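Local atomic coordinates of core protein VP4 (Bluetongue virus, PDB entry 2JHP), a protein that caps viral RNA as a multifunctional, multi-domain enzyme and forms part of the inner capsid of the virus. Residues A[135-140]-A[385-390]; A[151-156]-A[392-397]; A[130-135]-A[146-151]. All blocks are in the same frame, centred on the assembly; numbering follows the deposited sequence.

Interaction 1 (A[135-140]-A[385-390]). With SAH (S-adenosyl-L-homocysteine), chain B; GUN (guanine), chain D.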
loop_
_atom_site.group_PDB
_atom_site.type_symbol
_atom_site.label_atom_id
_atom_site.label_comp_id
_atom_site.label_asym_id
_atom_site.label_seq_id
_atom_site.Cartn_x
_atom_site.Cartn_y
_atom_site.Cartn_z
ATOM N N SER A 135 -6.693 -1.255 -4.961
ATOM C CA SER A 135 -6.567 -1.612 -3.547
ATOM C C SER A 135 -6.485 -3.098 -3.386
ATOM O O SER A 135 -6.886 -3.833 -4.266
ATOM C CB SER A 135 -7.742 -1.076 -2.720
ATOM O OG SER A 135 -7.865 0.330 -2.821
ATOM N N GLU A 136 -5.952 -3.523 -2.249
ATOM C CA GLU A 136 -5.943 -4.926 -1.844
ATOM C C GLU A 136 -6.040 -4.953 -0.336
ATOM O O GLU A 136 -6.273 -3.906 0.276
ATOM C CB GLU A 136 -4.678 -5.610 -2.317
ATOM C CG GLU A 136 -4.718 -6.077 -3.729
ATOM C CD GLU A 136 -3.499 -6.873 -4.051
ATOM O OE1 GLU A 136 -2.730 -7.185 -3.123
ATOM O OE2 GLU A 136 -3.288 -7.205 -5.217
ATOM N N ALA A 137 -5.873 -6.131 0.267
ATOM C CA ALA A 137 -6.062 -6.306 1.720
ATOM C C ALA A 137 -5.388 -5.246 2.598
ATOM O O ALA A 137 -5.951 -4.867 3.621
ATOM C CB ALA A 137 -5.653 -7.701 2.164
ATOM N N GLU A 138 -4.206 -4.764 2.196
ATOM C CA GLU A 138 -3.500 -3.711 2.963
ATOM C C GLU A 138 -4.321 -2.422 3.146
ATOM O O GLU A 138 -4.216 -1.759 4.179
ATOM C CB GLU A 138 -2.133 -3.377 2.359
ATOM C CG GLU A 138 -2.171 -2.324 1.258
ATOM C CD GLU A 138 -2.785 -2.853 -0.022
ATOM O OE1 GLU A 138 -2.254 -3.845 -0.555
ATOM O OE2 GLU A 138 -3.789 -2.287 -0.496
ATOM N N THR A 139 -5.137 -2.086 2.148
ATOM C CA THR A 139 -5.958 -0.890 2.221
ATOM C C THR A 139 -7.199 -1.122 3.071
ATOM O O THR A 139 -7.506 -0.311 3.946
ATOM C CB THR A 139 -6.334 -0.355 0.833
ATOM O OG1 THR A 139 -5.139 -0.176 0.071
ATOM C CG2 THR A 139 -7.028 0.998 0.958
ATOM N N LEU A 140 -7.892 -2.232 2.820
ATOM C CA LEU A 140 -9.051 -2.631 3.623
ATOM C C LEU A 140 -8.716 -2.654 5.114
ATOM O O LEU A 140 -9.458 -2.115 5.938
ATOM C CB LEU A 140 -9.567 -4.013 3.188
ATOM C CG LEU A 140 -10.229 -4.164 1.821
ATOM C CD1 LEU A 140 -10.550 -5.601 1.562
ATOM C CD2 LEU A 140 -11.515 -3.337 1.757
ATOM N N ARG A 385 -7.553 -13.513 -0.859
ATOM C CA ARG A 385 -8.337 -13.335 -2.076
ATOM C C ARG A 385 -9.854 -13.315 -1.872
ATOM O O ARG A 385 -10.570 -12.634 -2.609
ATOM C CB ARG A 385 -8.004 -14.435 -3.072
ATOM C CG ARG A 385 -6.705 -14.253 -3.806
ATOM C CD ARG A 385 -6.772 -15.067 -5.076
ATOM N NE ARG A 385 -5.481 -15.612 -5.484
ATOM C CZ ARG A 385 -5.343 -16.575 -6.389
ATOM N NH1 ARG A 385 -6.423 -17.094 -6.972
ATOM N NH2 ARG A 385 -4.134 -17.019 -6.710
ATOM N N LEU A 386 -10.345 -14.087 -0.905
ATOM C CA LEU A 386 -11.757 -14.067 -0.568
ATOM C C LEU A 386 -12.084 -12.693 0.037
ATOM O O LEU A 386 -12.988 -11.999 -0.408
ATOM C CB LEU A 386 -12.104 -15.208 0.408
ATOM C CG LEU A 386 -12.128 -16.670 -0.062
ATOM C CD1 LEU A 386 -12.261 -17.628 1.118
ATOM C CD2 LEU A 386 -13.261 -16.931 -1.043
ATOM N N PHE A 387 -11.317 -12.317 1.046
ATOM C CA PHE A 387 -11.433 -11.032 1.696
ATOM C C PHE A 387 -11.533 -9.891 0.687
ATOM O O PHE A 387 -12.477 -9.101 0.738
ATOM C CB PHE A 387 -10.217 -10.819 2.611
ATOM C CG PHE A 387 -10.352 -9.655 3.544
ATOM C CD1 PHE A 387 -11.441 -9.556 4.393
ATOM C CD2 PHE A 387 -9.366 -8.677 3.599
ATOM C CE1 PHE A 387 -11.564 -8.497 5.262
ATOM C CE2 PHE A 387 -9.466 -7.613 4.485
ATOM C CZ PHE A 387 -10.570 -7.523 5.321
ATOM N N GLU A 388 -10.561 -9.822 -0.225
ATOM C CA GLU A 388 -10.481 -8.755 -1.223
ATOM C C GLU A 388 -11.637 -8.793 -2.220
ATOM O O GLU A 388 -12.100 -7.753 -2.703
ATOM C CB GLU A 388 -9.166 -8.844 -1.987
ATOM C CG GLU A 388 -7.915 -8.550 -1.139
ATOM C CD GLU A 388 -6.608 -8.999 -1.799
ATOM O OE1 GLU A 388 -6.654 -9.766 -2.791
ATOM O OE2 GLU A 388 -5.527 -8.577 -1.320
ATOM N N HIS A 389 -12.108 -9.994 -2.528
ATOM C CA HIS A 389 -13.142 -10.128 -3.518
ATOM C C HIS A 389 -14.499 -9.732 -2.962
ATOM O O HIS A 389 -15.325 -9.142 -3.667
ATOM C CB HIS A 389 -13.181 -11.536 -4.104
ATOM C CG HIS A 389 -14.108 -11.654 -5.269
ATOM N ND1 HIS A 389 -15.215 -12.474 -5.260
ATOM C CD2 HIS A 389 -14.133 -10.999 -6.456
ATOM C CE1 HIS A 389 -15.862 -12.348 -6.405
ATOM N NE2 HIS A 389 -15.231 -11.453 -7.145
ATOM N N LEU A 390 -14.725 -10.057 -1.700
ATOM C CA LEU A 390 -15.996 -9.766 -1.071
ATOM C C LEU A 390 -16.160 -8.273 -0.760
ATOM O O LEU A 390 -17.267 -7.732 -0.879
ATOM C CB LEU A 390 -16.193 -10.623 0.184
ATOM C CG LEU A 390 -16.344 -12.142 -0.045
ATOM C CD1 LEU A 390 -16.512 -12.878 1.262
ATOM C CD2 LEU A 390 -17.498 -12.506 -0.992
HETATM N N SAH B . -2.790 0.220 -3.745
HETATM C CA SAH B . -2.301 -0.771 -2.736
HETATM C CB SAH B . -1.831 -2.109 -3.317
HETATM C CG SAH B . -1.321 -2.183 -4.744
HETATM S SD SAH B . -1.167 -3.912 -5.271
HETATM C C SAH B . -1.255 -0.191 -1.798
HETATM O O SAH B . -1.387 0.946 -1.340
HETATM O OXT SAH B . -0.277 -0.852 -1.449
HETATM C "C5'" SAH B . -1.697 -3.451 -6.946
HETATM C "C4'" SAH B . -3.139 -3.831 -7.238
HETATM O "O4'" SAH B . -3.728 -2.908 -8.133
HETATM C "C3'" SAH B . -3.262 -5.213 -7.873
HETATM O "O3'" SAH B . -4.366 -5.849 -7.250
HETATM C "C2'" SAH B . -3.603 -4.932 -9.329
HETATM O "O2'" SAH B . -4.449 -5.898 -9.892
HETATM C "C1'" SAH B . -4.334 -3.593 -9.224
HETATM N N9 SAH B . -4.300 -2.812 -10.481
HETATM C C8 SAH B . -3.263 -2.715 -11.380
HETATM N N7 SAH B . -3.646 -1.902 -12.398
HETATM C C5 SAH B . -4.911 -1.478 -12.165
HETATM C C6 SAH B . -5.779 -0.636 -12.866
HETATM N N6 SAH B . -5.394 -0.077 -14.011
HETATM N N1 SAH B . -7.039 -0.369 -12.364
HETATM C C2 SAH B . -7.441 -0.938 -11.168
HETATM N N3 SAH B . -6.585 -1.773 -10.470
HETATM C C4 SAH B . -5.337 -2.043 -10.958
HETATM N N9 GUN D . -5.024 -11.149 4.566
HETATM C C8 GUN D . -4.385 -10.051 4.981
HETATM N N7 GUN D . -5.143 -9.402 5.867
HETATM C C5 GUN D . -6.269 -10.088 6.022
HETATM C C6 GUN D . -7.397 -9.879 6.810
HETATM O O6 GUN D . -7.473 -8.896 7.549
HETATM N N1 GUN D . -8.440 -10.819 6.746
HETATM C C2 GUN D . -8.297 -11.928 5.876
HETATM N N2 GUN D . -9.264 -12.822 5.789
HETATM N N3 GUN D . -7.190 -12.103 5.130
HETATM C C4 GUN D . -6.190 -11.208 5.192
HETATM O O HOH W 1 -5.532 -9.520 -5.048
#

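Interaction 2 (A[151-156]-A[392-397]). With SAH (S-adenosyl-L-homocysteine), chain B.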
loop_
_atom_site.group_PDB
_atom_site.type_symbol
_atom_site.label_atom_id
_atom_site.label_comp_id
_atom_site.label_asym_id
_atom_site.label_seq_id
_atom_site.Cartn_x
_atom_site.Cartn_y
_atom_site.Cartn_z
ATOM N N TYR A 151 -11.587 0.655 -3.852
ATOM C CA TYR A 151 -11.672 0.046 -5.174
ATOM C C TYR A 151 -10.372 -0.618 -5.586
ATOM O O TYR A 151 -9.292 -0.331 -5.055
ATOM C CB TYR A 151 -11.988 1.092 -6.234
ATOM C CG TYR A 151 -13.196 1.959 -5.954
ATOM C CD1 TYR A 151 -13.048 3.283 -5.519
ATOM C CD2 TYR A 151 -14.491 1.478 -6.147
ATOM C CE1 TYR A 151 -14.157 4.095 -5.276
ATOM C CE2 TYR A 151 -15.604 2.306 -5.898
ATOM C CZ TYR A 151 -15.417 3.594 -5.465
ATOM O OH TYR A 151 -16.513 4.363 -5.231
ATOM N N GLY A 152 -10.493 -1.493 -6.573
ATOM C CA GLY A 152 -9.364 -2.251 -7.101
ATOM C C GLY A 152 -9.808 -3.293 -8.107
ATOM O O GLY A 152 -10.984 -3.358 -8.488
ATOM N N MET A 153 -8.848 -4.098 -8.544
ATOM C CA MET A 153 -9.121 -5.271 -9.373
ATOM C C MET A 153 -8.262 -6.428 -8.851
ATOM O O MET A 153 -7.282 -6.823 -9.477
ATOM C CB MET A 153 -8.849 -4.971 -10.849
ATOM C CG MET A 153 -9.530 -3.716 -11.339
ATOM S SD MET A 153 -9.599 -3.599 -13.111
ATOM C CE MET A 153 -11.151 -4.438 -13.442
ATOM N N PRO A 154 -8.609 -6.940 -7.662
ATOM C CA PRO A 154 -7.800 -7.978 -7.040
ATOM C C PRO A 154 -8.004 -9.319 -7.717
ATOM O O PRO A 154 -9.025 -9.516 -8.378
ATOM C CB PRO A 154 -8.315 -8.004 -5.598
ATOM C CG PRO A 154 -9.708 -7.519 -5.690
ATOM C CD PRO A 154 -9.763 -6.555 -6.823
ATOM N N GLU A 155 -7.027 -10.216 -7.546
ATOM C CA GLU A 155 -7.002 -11.529 -8.195
ATOM C C GLU A 155 -8.171 -12.334 -7.666
ATOM O O GLU A 155 -8.251 -12.613 -6.482
ATOM C CB GLU A 155 -5.672 -12.245 -7.912
ATOM C CG GLU A 155 -5.044 -12.928 -9.145
ATOM C CD GLU A 155 -3.994 -14.021 -8.807
ATOM O OE1 GLU A 155 -3.251 -13.883 -7.803
ATOM O OE2 GLU A 155 -3.906 -15.020 -9.562
ATOM N N ILE A 156 -9.092 -12.675 -8.555
ATOM C CA ILE A 156 -10.333 -13.360 -8.189
ATOM C C ILE A 156 -10.090 -14.791 -7.680
ATOM O O ILE A 156 -9.379 -15.555 -8.325
ATOM C CB ILE A 156 -11.325 -13.353 -9.377
ATOM C CG1 ILE A 156 -11.813 -11.923 -9.658
ATOM C CG2 ILE A 156 -12.504 -14.261 -9.104
ATOM C CD1 ILE A 156 -12.811 -11.822 -10.795
ATOM N N ILE A 392 -14.090 -5.369 -1.760
ATOM C CA ILE A 392 -13.565 -4.292 -2.612
ATOM C C ILE A 392 -14.465 -4.151 -3.832
ATOM O O ILE A 392 -14.825 -5.143 -4.476
ATOM C CB ILE A 392 -12.119 -4.587 -3.098
ATOM C CG1 ILE A 392 -11.114 -4.437 -1.958
ATOM C CG2 ILE A 392 -11.726 -3.696 -4.278
ATOM C CD1 ILE A 392 -9.772 -5.121 -2.208
ATOM N N VAL A 393 -14.837 -2.920 -4.150
ATOM C CA VAL A 393 -15.564 -2.679 -5.383
ATOM C C VAL A 393 -14.605 -2.800 -6.559
ATOM O O VAL A 393 -13.585 -2.118 -6.629
ATOM C CB VAL A 393 -16.273 -1.305 -5.403
ATOM C CG1 VAL A 393 -17.218 -1.226 -6.604
ATOM C CG2 VAL A 393 -17.044 -1.091 -4.107
ATOM N N ARG A 394 -14.945 -3.710 -7.464
ATOM C CA ARG A 394 -14.150 -3.974 -8.672
ATOM C C ARG A 394 -14.378 -2.816 -9.651
ATOM O O ARG A 394 -15.492 -2.623 -10.120
ATOM C CB ARG A 394 -14.534 -5.347 -9.266
ATOM C CG ARG A 394 -13.594 -5.830 -10.349
ATOM C CD ARG A 394 -13.626 -7.317 -10.560
ATOM N NE ARG A 394 -12.553 -7.713 -11.472
ATOM C CZ ARG A 394 -11.327 -8.076 -11.097
ATOM N NH1 ARG A 394 -10.994 -8.106 -9.809
ATOM N NH2 ARG A 394 -10.430 -8.414 -12.012
ATOM N N LYS A 395 -13.320 -2.040 -9.904
ATOM C CA LYS A 395 -13.352 -0.845 -10.764
ATOM C C LYS A 395 -11.949 -0.545 -11.274
ATOM O O LYS A 395 -10.984 -0.613 -10.511
ATOM C CB LYS A 395 -13.821 0.372 -9.955
ATOM C CG LYS A 395 -14.819 1.282 -10.650
ATOM C CD LYS A 395 -16.237 0.862 -10.295
ATOM C CE LYS A 395 -17.264 1.919 -10.665
ATOM N NZ LYS A 395 -18.562 1.659 -9.979
ATOM N N ASN A 396 -11.829 -0.207 -12.555
ATOM C CA ASN A 396 -10.545 0.187 -13.126
ATOM C C ASN A 396 -10.263 1.668 -12.873
ATOM O O ASN A 396 -10.934 2.552 -13.419
ATOM C CB ASN A 396 -10.477 -0.130 -14.628
ATOM C CG ASN A 396 -9.068 0.056 -15.222
ATOM O OD1 ASN A 396 -8.268 0.882 -14.752
ATOM N ND2 ASN A 396 -8.765 -0.715 -16.271
ATOM N N GLY A 397 -9.237 1.917 -12.065
ATOM C CA GLY A 397 -8.866 3.249 -11.630
ATOM C C GLY A 397 -8.763 4.256 -12.750
ATOM O O GLY A 397 -9.221 5.393 -12.600
HETATM N N SAH B . -2.790 0.220 -3.745
HETATM C CA SAH B . -2.301 -0.771 -2.736
HETATM C CB SAH B . -1.831 -2.109 -3.317
HETATM C CG SAH B . -1.321 -2.183 -4.744
HETATM S SD SAH B . -1.167 -3.912 -5.271
HETATM C C SAH B . -1.255 -0.191 -1.798
HETATM O O SAH B . -1.387 0.946 -1.340
HETATM O OXT SAH B . -0.277 -0.852 -1.449
HETATM C "C5'" SAH B . -1.697 -3.451 -6.946
HETATM C "C4'" SAH B . -3.139 -3.831 -7.238
HETATM O "O4'" SAH B . -3.728 -2.908 -8.133
HETATM C "C3'" SAH B . -3.262 -5.213 -7.873
HETATM O "O3'" SAH B . -4.366 -5.849 -7.250
HETATM C "C2'" SAH B . -3.603 -4.932 -9.329
HETATM O "O2'" SAH B . -4.449 -5.898 -9.892
HETATM C "C1'" SAH B . -4.334 -3.593 -9.224
HETATM N N9 SAH B . -4.300 -2.812 -10.481
HETATM C C8 SAH B . -3.263 -2.715 -11.380
HETATM N N7 SAH B . -3.646 -1.902 -12.398
HETATM C C5 SAH B . -4.911 -1.478 -12.165
HETATM C C6 SAH B . -5.779 -0.636 -12.866
HETATM N N6 SAH B . -5.394 -0.077 -14.011
HETATM N N1 SAH B . -7.039 -0.369 -12.364
HETATM C C2 SAH B . -7.441 -0.938 -11.168
HETATM N N3 SAH B . -6.585 -1.773 -10.470
HETATM C C4 SAH B . -5.337 -2.043 -10.958
#

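Interaction 3 (A[130-135]-A[146-151]). With SAH (S-adenosyl-L-homocysteine), chain B.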
loop_
_atom_site.group_PDB
_atom_site.type_symbol
_atom_site.label_atom_id
_atom_site.label_comp_id
_atom_site.label_asym_id
_atom_site.label_seq_id
_atom_site.Cartn_x
_atom_site.Cartn_y
_atom_site.Cartn_z
ATOM N N ILE A 130 -11.231 9.950 0.244
ATOM C CA ILE A 130 -12.343 9.023 0.411
ATOM C C ILE A 130 -12.104 7.785 -0.461
ATOM O O ILE A 130 -12.213 6.669 0.025
ATOM C CB ILE A 130 -13.744 9.696 0.133
ATOM C CG1 ILE A 130 -14.261 10.455 1.367
ATOM C CG2 ILE A 130 -14.795 8.674 -0.260
ATOM C CD1 ILE A 130 -13.532 11.731 1.654
ATOM N N GLU A 131 -11.757 7.989 -1.732
ATOM C CA GLU A 131 -11.605 6.891 -2.693
ATOM C C GLU A 131 -10.173 6.326 -2.763
ATOM O O GLU A 131 -9.196 7.093 -2.798
ATOM C CB GLU A 131 -12.023 7.342 -4.093
ATOM C CG GLU A 131 -13.464 7.789 -4.239
ATOM C CD GLU A 131 -13.938 7.775 -5.682
ATOM O OE1 GLU A 131 -13.099 7.612 -6.589
ATOM O OE2 GLU A 131 -15.153 7.918 -5.916
ATOM N N PHE A 132 -10.064 4.992 -2.788
ATOM C CA PHE A 132 -8.779 4.298 -2.956
ATOM C C PHE A 132 -8.825 3.324 -4.118
ATOM O O PHE A 132 -9.667 2.428 -4.154
ATOM C CB PHE A 132 -8.370 3.580 -1.686
ATOM C CG PHE A 132 -7.975 4.502 -0.606
ATOM C CD1 PHE A 132 -8.941 5.237 0.086
ATOM C CD2 PHE A 132 -6.632 4.670 -0.276
ATOM C CE1 PHE A 132 -8.573 6.116 1.096
ATOM C CE2 PHE A 132 -6.250 5.550 0.732
ATOM C CZ PHE A 132 -7.222 6.275 1.418
ATOM N N HIS A 133 -7.924 3.515 -5.080
ATOM C CA HIS A 133 -7.873 2.648 -6.251
ATOM C C HIS A 133 -6.659 1.715 -6.256
ATOM O O HIS A 133 -5.677 1.952 -5.553
ATOM C CB HIS A 133 -7.993 3.477 -7.525
ATOM C CG HIS A 133 -9.290 4.221 -7.623
ATOM N ND1 HIS A 133 -10.394 3.713 -8.275
ATOM C CD2 HIS A 133 -9.673 5.417 -7.115
ATOM C CE1 HIS A 133 -11.395 4.570 -8.178
ATOM N NE2 HIS A 133 -10.984 5.612 -7.479
ATOM N N GLY A 134 -6.771 0.634 -7.031
ATOM C CA GLY A 134 -5.791 -0.458 -7.071
ATOM C C GLY A 134 -5.606 -1.124 -5.715
ATOM O O GLY A 134 -4.493 -1.511 -5.352
ATOM N N SER A 135 -6.693 -1.255 -4.961
ATOM C CA SER A 135 -6.567 -1.612 -3.547
ATOM C C SER A 135 -6.485 -3.098 -3.386
ATOM O O SER A 135 -6.886 -3.833 -4.266
ATOM C CB SER A 135 -7.742 -1.076 -2.720
ATOM O OG SER A 135 -7.865 0.330 -2.821
ATOM N N ARG A 146 -16.922 2.916 6.864
ATOM C CA ARG A 146 -18.064 3.823 6.917
ATOM C C ARG A 146 -17.760 5.184 6.280
ATOM O O ARG A 146 -18.646 6.030 6.171
ATOM C CB ARG A 146 -18.526 4.015 8.367
ATOM C CG ARG A 146 -19.310 2.849 8.958
ATOM C CD ARG A 146 -19.883 3.200 10.336
ATOM N NE ARG A 146 -20.448 4.557 10.381
ATOM C CZ ARG A 146 -21.747 4.860 10.288
ATOM N NH1 ARG A 146 -22.668 3.910 10.148
ATOM N NH2 ARG A 146 -22.124 6.132 10.335
ATOM N N LEU A 147 -16.514 5.392 5.864
ATOM C CA LEU A 147 -16.099 6.640 5.242
ATOM C C LEU A 147 -15.380 6.415 3.916
ATOM O O LEU A 147 -15.804 6.922 2.880
ATOM C CB LEU A 147 -15.176 7.403 6.178
ATOM C CG LEU A 147 -14.784 8.824 5.747
ATOM C CD1 LEU A 147 -15.897 9.791 6.057
ATOM C CD2 LEU A 147 -13.533 9.229 6.472
ATOM N N HIS A 148 -14.281 5.664 3.960
ATOM C CA HIS A 148 -13.494 5.365 2.772
ATOM C C HIS A 148 -14.226 4.407 1.832
ATOM O O HIS A 148 -14.961 3.529 2.275
ATOM C CB HIS A 148 -12.139 4.777 3.161
ATOM C CG HIS A 148 -11.395 5.589 4.178
ATOM N ND1 HIS A 148 -10.556 6.629 3.836
ATOM C CD2 HIS A 148 -11.369 5.515 5.532
ATOM C CE1 HIS A 148 -10.044 7.153 4.934
ATOM N NE2 HIS A 148 -10.523 6.499 5.976
ATOM N N LYS A 149 -14.014 4.616 0.534
ATOM C CA LYS A 149 -14.513 3.762 -0.534
ATOM C C LYS A 149 -13.301 3.106 -1.187
ATOM O O LYS A 149 -12.433 3.792 -1.739
ATOM C CB LYS A 149 -15.294 4.585 -1.568
ATOM C CG LYS A 149 -16.485 5.391 -1.013
ATOM C CD LYS A 149 -17.594 4.490 -0.494
ATOM C CE LYS A 149 -18.562 5.260 0.394
ATOM N NZ LYS A 149 -19.312 4.354 1.321
ATOM N N ILE A 150 -13.232 1.778 -1.090
ATOM C CA ILE A 150 -12.052 1.023 -1.504
ATOM C C ILE A 150 -12.300 0.251 -2.801
ATOM O O ILE A 150 -13.111 -0.683 -2.838
ATOM C CB ILE A 150 -11.592 0.044 -0.391
ATOM C CG1 ILE A 150 -11.388 0.754 0.963
ATOM C CG2 ILE A 150 -10.369 -0.746 -0.835
ATOM C CD1 ILE A 150 -10.497 2.014 0.957
ATOM N N TYR A 151 -11.587 0.655 -3.852
ATOM C CA TYR A 151 -11.672 0.046 -5.174
ATOM C C TYR A 151 -10.372 -0.618 -5.586
ATOM O O TYR A 151 -9.292 -0.331 -5.055
ATOM C CB TYR A 151 -11.988 1.092 -6.234
ATOM C CG TYR A 151 -13.196 1.959 -5.954
ATOM C CD1 TYR A 151 -13.048 3.283 -5.519
ATOM C CD2 TYR A 151 -14.491 1.478 -6.147
ATOM C CE1 TYR A 151 -14.157 4.095 -5.276
ATOM C CE2 TYR A 151 -15.604 2.306 -5.898
ATOM C CZ TYR A 151 -15.417 3.594 -5.465
ATOM O OH TYR A 151 -16.513 4.363 -5.231
HETATM N N SAH B . -2.790 0.220 -3.745
HETATM C CA SAH B . -2.301 -0.771 -2.736
HETATM C CB SAH B . -1.831 -2.109 -3.317
HETATM C CG SAH B . -1.321 -2.183 -4.744
HETATM S SD SAH B . -1.167 -3.912 -5.271
HETATM C C SAH B . -1.255 -0.191 -1.798
HETATM O O SAH B . -1.387 0.946 -1.340
HETATM O OXT SAH B . -0.277 -0.852 -1.449
HETATM C "C5'" SAH B . -1.697 -3.451 -6.946
HETATM C "C4'" SAH B . -3.139 -3.831 -7.238
HETATM O "O4'" SAH B . -3.728 -2.908 -8.133
HETATM C "C3'" SAH B . -3.262 -5.213 -7.873
HETATM O "O3'" SAH B . -4.366 -5.849 -7.250
HETATM C "C2'" SAH B . -3.603 -4.932 -9.329
HETATM O "O2'" SAH B . -4.449 -5.898 -9.892
HETATM C "C1'" SAH B . -4.334 -3.593 -9.224
HETATM N N9 SAH B . -4.300 -2.812 -10.481
HETATM C C8 SAH B . -3.263 -2.715 -11.380
HETATM N N7 SAH B . -3.646 -1.902 -12.398
HETATM C C5 SAH B . -4.911 -1.478 -12.165
HETATM C C6 SAH B . -5.779 -0.636 -12.866
HETATM N N6 SAH B . -5.394 -0.077 -14.011
HETATM N N1 SAH B . -7.039 -0.369 -12.364
HETATM C C2 SAH B . -7.441 -0.938 -11.168
HETATM N N3 SAH B . -6.585 -1.773 -10.470
HETATM C C4 SAH B . -5.337 -2.043 -10.958
#

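Interaction 1 (A[135-140]-A[385-390])
A137, in the first turn of helix 137-141, faces E388 in helix 380-391, their CA atoms 5.8 Å apart. E388 supplies the polar link: its chain runs extended beyond CG, and OE2 accepts the A137 N-H at 2.9 Å in a nearly straight bond (167°), met on the anti side of the carboxylate. The same oxygen lies 3.6 Å from E136 OE1, a repulsive pairing probably relieved by K384, which forms a salt bridge to E388 OE2. A water between E136 OE2 and E388 OE1 adds a bridge, weak at E136.

The apolar side rests on F387. L140 reaches it tip to tip, CD1 making an off-centre CH-pi contact 4.1 Å from the ring centroid, while A137 CB sits at the ring edge. Over one face of the ring, guanine N1 lies 3.8 Å above the plane, over its centre.

E136 turns to the cofactor as well: its OE2 accepts O3' of S-adenosyl-L-homocysteine at 2.7 Å. The ribose hydroxyl held by an acidic residue and the base laid on an aromatic ring place this helix pair between two ligand pockets, with the cofactor side belonging to a Rossmann-like methyltransferase fold.

Interaction 2 (A[151-156]-A[392-397])
Y151 and G152 pair with V393 and R394 as neighbouring parallel strands, and the backbone bonds alternate as that arrangement requires. G152 uses both its N-H and its carbonyl toward this one neighbour: the N-H goes to V393 O at 3.2 Å, and the carbonyl accepts K395 N at 3.0 Å. Beyond G152 the two chains diverge.

Apolar contacts follow the pairing. The Y151 ring and V393 lie side by side, pointing the same way, with CD2 against CB at 3.4 Å. I392 CG2 packs on the G152 backbone, where there is no side chain to intervene.

Strand 393-394 is the edge strand of a seven-stranded mixed sheet in the order 3-2-1-4-5-7-6, the topology of class I methyltransferases, and the chain leaving each of the two strands builds part of the cofactor site. M153 O accepts O2' of S-adenosyl-L-homocysteine at 3.0 Å. N396 OD1 takes the adenine N6, and G397 N donates to N1 at 3.2 Å, so the Watson-Crick edge of the base is read by two consecutive residues. M153 also lies across N396 obliquely, SD near its CB, while its CG touches adenine C2.

Charge enters through R394. CG anti to the backbone N (chi1 -169°) and a chain extended as far as NE bring NE to the loop 153-156, and chi4 near 90° turns CZ out of the line of the chain. There NH1 donates to P154 O at 2.8 Å, bent at 145°. I156 CD1 stands 4.0 Å above the centre of one guanidinium face; M153 CB covers the opposite face, displaced toward the rim.

Interaction 3 (A[130-135]-A[146-151])
F132 and I150 lie opposite each other, as do E131 and K149, in the parallel strands of a beta-alpha-beta unit whose connecting helix is 137-141; these are neighbouring strands of the Rossmann-like sheet, 149-152 lying just inside the edge strand. K149 N bonds to I130 O, F132 N to K149 O and Y151 N to F132 O, which fixes the register.

Packing is dense along most of the pair. I150 CD1 touches F132 CD1 at 3.7 Å, crossing that ring obliquely, and helix 137-141 covers this face through T139. Buried H148 puts ND1 3.4 Å from F132 CE1, the ring planes oblique at 68°. On the side of E131, the H133 and Y151 rings point the same way, with planes 19° apart but slid so far that they barely overlap; Y151 CD1 lies over the H133 ring, 3.4 Å from CE1. H133 is held in rotation by E131: NE2 donates to OE1 at 3.0 Å, with that oxygen in the imidazole plane. The E131 carboxylate in turn meets the Y151 ring, its CD 3.7 Å from CE1.

Looser are I130, L147 and K149. L147 is exposed and lends I130 little more than its carbonyl, while K149 touches I130 with CG before the bend at chi2 turns the rest of the chain aside.

Past the strand, G134 turns with a positive phi (59°) and its O accepts the cofactor's amino N at 2.9 Å. S135 then closes back: OG, beside the backbone N, and S135 N itself both donate to Y151 O, at 2.7 and 2.8 Å.

Overall arrangement
All three contacts touch one cofactor; interactions 2 and 3 share strand 149-152 through Y151, and interaction 1 packs against it. Interaction 3 is a buried pairing within the sheet, dominated by regular backbone bonds and aromatic packing. Interaction 2 adds the edge strand, is only partly buried, and relies on an arginine bonded to one loop carbonyl where the strands part. Interaction 1, also buried, lies off the sheet: two helices meet by a carboxylate and a ring, and it shares S135 with interaction 3. T139 and L140 of the 135-140 segment pack on I150, joining helix layer to sheet. The cofactor's ribose is met by interactions 1 and 2, its adenine by interaction 2, and its amino group by interaction 3.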